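Long-range contacts in Lmo2470 protein (Listeria monocytogenes EGD-e, PDB 5HL3), which binds the host protein afadin, carries calcium-binding sites and helps Listeria monocytogenes cross basement membranes: residues M130-L135 / E155-T159; L177-T183 / D198-L204. All coordinates share one frame; numbering follows the deposited sequence.

Overall arrangement
Both contacts join successive turns of a leucine-rich repeat solenoid, whose parallel strands 127-129, 150-152, 174-176 and 196-198 follow one another in chain order. Interaction 1 closes first: the chain leaves strand 127-129, passes through 130-135, and returns after strand 150-152 to lay 155-159 against it. The chain then runs on through strand 174-176 to 177-183, which meets 198-204 beyond strand 196-198 in interaction 2. The two closures neither nest nor cross; they lie in series, with centres about 11 Å apart. They touch through the asparagine ladder, since the Asn180 side chain of interaction 2 bonds to the backbone of 155-159, and Gln181 N probably bonds to Ile158 O.

Interaction 1 of 2, residues M130-L135 / E155-T159; sequences MSGNNL and EMLIT. With CA (calcium ion), chain E.
Gly132 and Leu135 turn their backbone N-H groups toward 155-159, Leu135 N giving a nearly straight bond to Met156 O (3.0 Å, 170°) and Gly132 N a weak one to Glu155 O. Gly132 occupies a type II turn from Met130 to Asn133, at backbone angles where a side chain would press on the preceding carbonyl. Selenomethionine Met156 fills the middle: bent at chi3 (77°), it brings CE to 3.6 Å from CB of Met130, also a selenomethionine, and 4.0 Å from Leu135 CD1. A long, unbranched methionine chain, with selenium for sulfur here, can reach both neighbours. Leu135 CD2 also reaches Ile158 CG1. Asn133 steadies the turn, its ND2 lying above the carbonyl plane of Met130 O at 3.0 Å and also bonding to Ala104 O. One water donates to both Gly132 O and Glu155 OE1. Leu157 O (2.4 Å) and Glu162 bind a calcium ion; one of the ion's waters donates to Leu135 O, and a second lies 2.8 Å from both Leu135 O and Met156 O. The contact follows strands 127-129 and 150-152, while strand 113-114 packs its Leu114 on Met130 and Asn133, and pairs in parallel with strand 134-135.

Interaction 2 of 2, residues L177-T183 / D198-L204; sequences LSSNQLT and DLNANLL
Asn202 ND2 donates across to Leu177 O at 2.9 Å and 170°, the acceptor lying in the plane of the amide. The second N-H goes to Leu199 O in its own turn, which fixes the amide's rotation. Its CG stands opposite the carbonyl carbon (chi1 -82°), which carries the amide toward the backbone of 177-182. Asn202 OD1 appears to accept from Leu182 N, though that oxygen's position is less certain. Asn180 repeats the pattern one turn earlier: its ND2 donates to Leu177 O of its own turn, on the face of that carbonyl opposite Asn202 ND2, and to Met153 O of the turn before, while its OD1 accepts from Met156 N and Ile158 N. Asparagine suits these places because one short amide offers donors and an acceptor to buried backbone. Backbone bonds from Leu177 N to Asp198 O (2.9 Å), Ser179 N to Asn200 O (2.9 Å) and Leu203 N to Leu182 O (2.8 Å) tie the turns together.

Nearer the surface, Asp198 OD1 takes both Asn200 N, forming an Asx turn, and Asn200 ND2 (2.8 Å). That holds Asn200 ND2 beside Ser178 CB (3.3 Å). Waters join Asn200 to the hydroxyls of Ser178 and Ser179; Ser178 OG also bonds to Ser154 and Asp176. Inside, Leu199 CD2 packs against Leu177 CB (3.9 Å) and Leu182 CD1, which lie on the same side of it, and Leu204 CD2 meets Leu182 CB, these branched chains filling the core. Stacked leucines lining the interior and an asparagine ladder bonding turn to turn are the signature of the leucine-rich repeat, here in an internalin.

Interaction 1 of 2, residues M130-L135 / E155-T159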
HETATM    1  N   MSE A 130      -8.272   2.926   8.033  1.00 11.28           N
HETATM    2  CA  MSE A 130      -9.524   2.380   7.459  1.00 11.39           C
HETATM    3  C   MSE A 130      -9.242   1.193   6.566  1.00 11.40           C
HETATM    4  O   MSE A 130     -10.144   0.703   5.876  1.00 11.53           O
HETATM    5  CB  MSE A 130     -10.205   3.451   6.641  1.00 12.28           C
HETATM    6  CG  MSE A 130     -10.653   4.648   7.499  1.00 13.25           C
HETATM    7 SE   MSE A 130     -11.336   6.140   6.433  1.00 17.13          SE
HETATM    8  CE  MSE A 130     -13.024   5.436   6.225  1.00 16.65           C
ATOM      9  N   SER A 131      -8.020   0.693   6.604  1.00 11.32           N
ATOM     10  CA  SER A 131      -7.585  -0.412   5.738  1.00 11.35           C
ATOM     11  C   SER A 131      -8.520  -1.617   5.728  1.00 11.51           C
ATOM     12  O   SER A 131      -9.015  -2.072   6.750  1.00 11.58           O
ATOM     13  CB  SER A 131      -6.219  -0.882   6.166  1.00 11.28           C
ATOM     14  OG  SER A 131      -5.291   0.194   6.115  1.00 11.17           O
ATOM     15  N   GLY A 132      -8.734  -2.141   4.514  1.00 11.60           N
ATOM     16  CA  GLY A 132      -9.541  -3.372   4.290  1.00 11.81           C
ATOM     17  C   GLY A 132     -10.970  -3.112   3.887  1.00 11.97           C
ATOM     18  O   GLY A 132     -11.687  -4.021   3.551  1.00 12.18           O
ATOM     19  N   ASN A 133     -11.377  -1.857   3.932  1.00 11.91           N
ATOM     20  CA  ASN A 133     -12.744  -1.456   3.632  1.00 12.08           C
ATOM     21  C   ASN A 133     -12.797  -0.703   2.308  1.00 12.12           C
ATOM     22  O   ASN A 133     -11.909   0.096   2.001  1.00 11.96           O
ATOM     23  CB  ASN A 133     -13.239  -0.618   4.802  1.00 12.04           C
ATOM     24  CG  ASN A 133     -13.222  -1.407   6.104  1.00 12.04           C
ATOM     25  OD1 ASN A 133     -13.965  -2.360   6.249  1.00 12.23           O
ATOM     26  ND2 ASN A 133     -12.343  -1.040   7.034  1.00 11.87           N
ATOM     27  N   ASN A 134     -13.808  -0.996   1.513  1.00 12.37           N
ATOM     28  CA  ASN A 134     -13.920  -0.351   0.205  1.00 12.85           C
ATOM     29  C   ASN A 134     -14.260   1.131   0.385  1.00 12.56           C
ATOM     30  O   ASN A 134     -15.304   1.475   0.954  1.00 12.82           O
ATOM     31  CB  ASN A 134     -15.055  -1.025  -0.585  1.00 13.93           C
ATOM     32  CG  ASN A 134     -15.304  -0.352  -1.901  1.00 15.22           C
ATOM     33  OD1 ASN A 134     -14.382  -0.092  -2.630  1.00 17.08           O
ATOM     34  ND2 ASN A 134     -16.544   0.011  -2.166  1.00 16.44           N
ATOM     35  N   LEU A 135     -13.416   2.013  -0.109  1.00 12.31           N
ATOM     36  CA  LEU A 135     -13.677   3.443   0.000  1.00 12.32           C
ATOM     37  C   LEU A 135     -14.859   3.844  -0.894  1.00 12.63           C
ATOM     38  O   LEU A 135     -14.926   3.459  -2.055  1.00 12.79           O
ATOM     39  CB  LEU A 135     -12.446   4.268  -0.371  1.00 12.15           C
ATOM     40  CG  LEU A 135     -12.585   5.770  -0.182  1.00 12.18           C
ATOM     41  CD1 LEU A 135     -12.584   6.091   1.282  1.00 12.05           C
ATOM     42  CD2 LEU A 135     -11.468   6.508  -0.891  1.00 12.11           C
ATOM     43  N   GLU A 155      -5.789  -1.578   0.845  1.00 11.45           N
ATOM     44  CA  GLU A 155      -6.894  -2.488   0.439  1.00 11.64           C
ATOM     45  C   GLU A 155      -8.247  -1.815   0.569  1.00 11.72           C
ATOM     46  O   GLU A 155      -9.128  -2.259   1.321  1.00 11.80           O
ATOM     47  CB  GLU A 155      -6.869  -3.819   1.202  1.00 12.02           C
ATOM     48  CG  GLU A 155      -7.699  -4.865   0.472  1.00 12.80           C
ATOM     49  CD  GLU A 155      -7.737  -6.189   1.140  1.00 13.63           C
ATOM     50  OE1 GLU A 155      -8.072  -6.270   2.333  1.00 13.91           O
ATOM     51  OE2 GLU A 155      -7.488  -7.196   0.444  1.00 15.83           O
HETATM   52  N   MSE A 156      -8.439  -0.781  -0.238  1.00 11.73           N
HETATM   53  CA  MSE A 156      -9.683  -0.021  -0.240  1.00 11.84           C
HETATM   54  C   MSE A 156     -10.212   0.258  -1.620  1.00 12.02           C
HETATM   55  O   MSE A 156     -11.130   1.052  -1.768  1.00 12.14           O
HETATM   56  CB  MSE A 156      -9.506   1.334   0.490  1.00 11.70           C
HETATM   57  CG  MSE A 156      -9.049   1.170   1.950  1.00 11.60           C
HETATM   58 SE   MSE A 156      -9.118   2.860   2.930  1.00 12.11          SE
HETATM   59  CE  MSE A 156     -11.040   2.905   3.219  1.00 12.10           C
ATOM     60  N   LEU A 157      -9.674  -0.429  -2.639  1.00 12.09           N
ATOM     61  CA  LEU A 157     -10.022  -0.178  -4.053  1.00 12.30           C
ATOM     62  C   LEU A 157      -9.859   1.302  -4.465  1.00 12.27           C
ATOM     63  O   LEU A 157     -10.710   1.870  -5.163  1.00 12.48           O
ATOM     64  CB  LEU A 157     -11.391  -0.748  -4.380  1.00 12.70           C
ATOM     65  CG  LEU A 157     -11.429  -2.284  -4.344  1.00 13.16           C
ATOM     66  CD1 LEU A 157     -12.867  -2.719  -4.462  1.00 13.72           C
ATOM     67  CD2 LEU A 157     -10.600  -2.908  -5.432  1.00 13.44           C
ATOM     68  N   ILE A 158      -8.746   1.903  -4.041  1.00 12.04           N
ATOM     69  CA  ILE A 158      -8.469   3.277  -4.388  1.00 12.03           C
ATOM     70  C   ILE A 158      -7.788   3.329  -5.759  1.00 12.13           C
ATOM     71  O   ILE A 158      -6.806   2.627  -5.992  1.00 12.04           O
ATOM     72  CB  ILE A 158      -7.588   3.935  -3.320  1.00 11.80           C
ATOM     73  CG1 ILE A 158      -8.392   4.014  -2.018  1.00 11.75           C
ATOM     74  CG2 ILE A 158      -7.172   5.351  -3.760  1.00 11.83           C
ATOM     75  CD1 ILE A 158      -7.583   4.350  -0.789  1.00 11.55           C
ATOM     76  N   THR A 159      -8.339   4.155  -6.652  1.00 12.34           N
ATOM     77  CA  THR A 159      -7.751   4.430  -7.977  1.00 12.47           C
ATOM     78  C   THR A 159      -7.121   5.823  -7.952  1.00 12.42           C
ATOM     79  O   THR A 159      -7.378   6.636  -7.042  1.00 12.35           O
ATOM     80  CB  THR A 159      -8.773   4.255  -9.116  1.00 12.81           C
ATOM     81  OG1 THR A 159      -9.994   4.918  -8.763  1.00 12.96           O
ATOM     82  CG2 THR A 159      -9.048   2.762  -9.330  1.00 12.89           C
TER
HETATM   83 CA    CA E 404     -12.541   3.391  -5.553  1.00 12.28          CA
HETATM   84  O   HOH W   1     -10.662  -6.461   3.393  1.00 10.88           O
HETATM   85  O   HOH W   2     -12.922   2.282  -3.529  1.00 16.99           O
HETATM   86  O   HOH W   3     -14.088   4.811  -4.341  1.00 15.29           O
HETATM   87  O   HOH W   4     -11.951   3.024  -7.839  1.00 16.85           O
HETATM   88  O   HOH W   5     -14.542   2.501  -6.258  1.00 23.10           O

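Interaction 2 of 2, residues L177-T183 / D198-L204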
ATOM      1  N   LEU A 177      -0.773   3.110   1.185  1.00 11.04           N
ATOM      2  CA  LEU A 177      -1.755   2.970   0.098  1.00 11.10           C
ATOM      3  C   LEU A 177      -1.558   1.606  -0.591  1.00 11.15           C
ATOM      4  O   LEU A 177      -1.910   1.452  -1.788  1.00 11.24           O
ATOM      5  CB  LEU A 177      -1.628   4.118  -0.898  1.00 11.16           C
ATOM      6  CG  LEU A 177      -2.160   5.456  -0.381  1.00 11.18           C
ATOM      7  CD1 LEU A 177      -1.589   6.603  -1.197  1.00 11.27           C
ATOM      8  CD2 LEU A 177      -3.679   5.447  -0.364  1.00 11.25           C
ATOM      9  N   SER A 178      -1.024   0.633   0.154  1.00 11.12           N
ATOM     10  CA  SER A 178      -0.761  -0.675  -0.435  1.00 11.20           C
ATOM     11  C   SER A 178      -2.071  -1.362  -0.816  1.00 11.30           C
ATOM     12  O   SER A 178      -3.114  -1.069  -0.279  1.00 11.30           O
ATOM     13  CB  SER A 178       0.044  -1.549   0.506  1.00 11.20           C
ATOM     14  OG  SER A 178      -0.631  -1.722   1.747  1.00 11.18           O
ATOM     15  N   SER A 179      -1.977  -2.349  -1.699  1.00 11.42           N
ATOM     16  CA  SER A 179      -3.115  -3.167  -2.102  1.00 11.58           C
ATOM     17  C   SER A 179      -4.285  -2.365  -2.611  1.00 11.64           C
ATOM     18  O   SER A 179      -5.434  -2.664  -2.283  1.00 11.73           O
ATOM     19  CB  SER A 179      -3.559  -4.110  -0.949  1.00 11.62           C
ATOM     20  OG  SER A 179      -2.565  -5.109  -0.758  1.00 11.66           O
ATOM     21  N   ASN A 180      -4.014  -1.416  -3.493  1.00 11.63           N
ATOM     22  CA  ASN A 180      -5.054  -0.616  -4.162  1.00 11.73           C
ATOM     23  C   ASN A 180      -4.910  -0.790  -5.662  1.00 11.90           C
ATOM     24  O   ASN A 180      -4.306  -1.757  -6.107  1.00 11.98           O
ATOM     25  CB  ASN A 180      -5.019   0.838  -3.653  1.00 11.62           C
ATOM     26  CG  ASN A 180      -5.646   0.985  -2.287  1.00 11.53           C
ATOM     27  OD1 ASN A 180      -6.834   0.675  -2.117  1.00 11.64           O
ATOM     28  ND2 ASN A 180      -4.869   1.432  -1.319  1.00 11.38           N
ATOM     29  N   GLN A 181      -5.520   0.110  -6.434  1.00 12.37           N
ATOM     30  CA  GLN A 181      -5.510   0.021  -7.903  1.00 13.08           C
ATOM     31  C   GLN A 181      -4.902   1.295  -8.493  1.00 12.49           C
ATOM     32  O   GLN A 181      -5.332   1.773  -9.541  1.00 12.65           O
ATOM     33  CB  GLN A 181      -6.940  -0.226  -8.427  1.00 14.74           C
ATOM     34  CG  GLN A 181      -7.474  -1.570  -7.944  1.00 16.79           C
ATOM     35  CD  GLN A 181      -8.738  -2.122  -8.629  1.00 20.17           C
ATOM     36  OE1 GLN A 181      -9.194  -3.227  -8.274  1.00 24.36           O
ATOM     37  NE2 GLN A 181      -9.276  -1.417  -9.589  1.00 22.31           N
ATOM     38  N   LEU A 182      -3.881   1.829  -7.848  1.00 12.01           N
ATOM     39  CA  LEU A 182      -3.241   3.052  -8.349  1.00 12.02           C
ATOM     40  C   LEU A 182      -2.430   2.740  -9.593  1.00 12.14           C
ATOM     41  O   LEU A 182      -1.601   1.830  -9.599  1.00 12.08           O
ATOM     42  CB  LEU A 182      -2.323   3.634  -7.282  1.00 11.80           C
ATOM     43  CG  LEU A 182      -3.007   4.102  -5.995  1.00 11.69           C
ATOM     44  CD1 LEU A 182      -1.957   4.402  -4.948  1.00 11.52           C
ATOM     45  CD2 LEU A 182      -3.883   5.327  -6.259  1.00 11.82           C
ATOM     46  N   THR A 183      -2.659   3.525 -10.629  1.00 12.33           N
ATOM     47  CA  THR A 183      -1.902   3.441 -11.887  1.00 12.48           C
ATOM     48  C   THR A 183      -0.834   4.529 -11.956  1.00 12.44           C
ATOM     49  O   THR A 183       0.194   4.349 -12.625  1.00 12.74           O
ATOM     50  CB  THR A 183      -2.819   3.534 -13.121  1.00 12.80           C
ATOM     51  OG1 THR A 183      -3.699   4.655 -12.970  1.00 13.15           O
ATOM     52  CG2 THR A 183      -3.637   2.265 -13.265  1.00 12.92           C
ATOM     53  N   ASP A 198       4.162   3.425   1.393  1.00 11.12           N
ATOM     54  CA  ASP A 198       3.925   2.010   1.013  1.00 11.12           C
ATOM     55  C   ASP A 198       2.939   1.954  -0.138  1.00 11.11           C
ATOM     56  O   ASP A 198       1.765   2.278   0.019  1.00 11.08           O
ATOM     57  CB  ASP A 198       3.430   1.184   2.211  1.00 11.50           C
ATOM     58  CG  ASP A 198       3.538  -0.314   1.972  1.00 12.19           C
ATOM     59  OD1 ASP A 198       3.725  -0.717   0.804  1.00 12.72           O
ATOM     60  OD2 ASP A 198       3.421  -1.109   2.947  1.00 14.02           O
ATOM     61  N   LEU A 199       3.430   1.518  -1.287  1.00 11.17           N
ATOM     62  CA  LEU A 199       2.628   1.411  -2.538  1.00 11.22           C
ATOM     63  C   LEU A 199       2.659  -0.008  -3.076  1.00 11.29           C
ATOM     64  O   LEU A 199       2.344  -0.223  -4.244  1.00 11.37           O
ATOM     65  CB  LEU A 199       3.143   2.402  -3.553  1.00 11.27           C
ATOM     66  CG  LEU A 199       3.051   3.867  -3.144  1.00 11.26           C
ATOM     67  CD1 LEU A 199       3.756   4.764  -4.123  1.00 11.36           C
ATOM     68  CD2 LEU A 199       1.612   4.277  -3.005  1.00 11.25           C
ATOM     69  N   ASN A 200       3.006  -0.982  -2.243  1.00 11.29           N
ATOM     70  CA  ASN A 200       3.074  -2.353  -2.733  1.00 11.40           C
ATOM     71  C   ASN A 200       1.723  -2.838  -3.230  1.00 11.46           C
ATOM     72  O   ASN A 200       0.691  -2.423  -2.723  1.00 11.41           O
ATOM     73  CB  ASN A 200       3.722  -3.289  -1.714  1.00 11.56           C
ATOM     74  CG  ASN A 200       2.767  -3.859  -0.679  1.00 12.09           C
ATOM     75  OD1 ASN A 200       2.069  -4.857  -0.943  1.00 13.33           O
ATOM     76  ND2 ASN A 200       2.849  -3.343   0.521  1.00 12.61           N
ATOM     77  N   ALA A 201       1.724  -3.715  -4.223  1.00 11.61           N
ATOM     78  CA  ALA A 201       0.466  -4.319  -4.746  1.00 11.74           C
ATOM     79  C   ALA A 201      -0.501  -3.275  -5.308  1.00 11.73           C
ATOM     80  O   ALA A 201      -1.689  -3.243  -5.008  1.00 11.76           O
ATOM     81  CB  ALA A 201      -0.197  -5.239  -3.718  1.00 11.78           C
ATOM     82  N   ASN A 202       0.029  -2.396  -6.138  1.00 11.72           N
ATOM     83  CA  ASN A 202      -0.768  -1.475  -6.952  1.00 11.79           C
ATOM     84  C   ASN A 202      -0.533  -1.811  -8.427  1.00 11.98           C
ATOM     85  O   ASN A 202      -0.124  -2.932  -8.741  1.00 12.08           O
ATOM     86  CB  ASN A 202      -0.484  -0.014  -6.572  1.00 11.66           C
ATOM     87  CG  ASN A 202      -1.278   0.416  -5.358  1.00 11.55           C
ATOM     88  OD1 ASN A 202      -2.464   0.716  -5.449  1.00 11.62           O
ATOM     89  ND2 ASN A 202      -0.641   0.421  -4.206  1.00 11.41           N
ATOM     90  N   LEU A 203      -0.885  -0.887  -9.307  1.00 12.07           N
ATOM     91  CA  LEU A 203      -0.789  -1.071 -10.776  1.00 12.30           C
ATOM     92  C   LEU A 203       0.110  -0.025 -11.385  1.00 12.29           C
ATOM     93  O   LEU A 203      -0.065   0.380 -12.532  1.00 12.48           O
ATOM     94  CB  LEU A 203      -2.197  -0.974 -11.367  1.00 12.50           C
ATOM     95  CG  LEU A 203      -3.256  -1.963 -10.795  1.00 12.57           C
ATOM     96  CD1 LEU A 203      -4.648  -1.709 -11.365  1.00 12.80           C
ATOM     97  CD2 LEU A 203      -2.842  -3.412 -11.016  1.00 12.67           C
ATOM     98  N   LEU A 204       1.115   0.401 -10.627  1.00 12.11           N
ATOM     99  CA  LEU A 204       1.970   1.479 -11.099  1.00 12.12           C
ATOM    100  C   LEU A 204       2.892   1.050 -12.230  1.00 12.27           C
ATOM    101  O   LEU A 204       3.494  -0.020 -12.161  1.00 12.27           O
ATOM    102  CB  LEU A 204       2.828   2.049  -9.945  1.00 11.93           C
ATOM    103  CG  LEU A 204       2.057   2.659  -8.765  1.00 11.79           C
ATOM    104  CD1 LEU A 204       3.000   2.884  -7.608  1.00 11.64           C
ATOM    105  CD2 LEU A 204       1.417   3.962  -9.188  1.00 11.88           C
TER
HETATM  106  O   HOH W   6       0.604  -4.021   2.672  1.00 25.56           O
HETATM  107  O   HOH W   7      -0.221  -5.391   0.395  1.00 20.43           O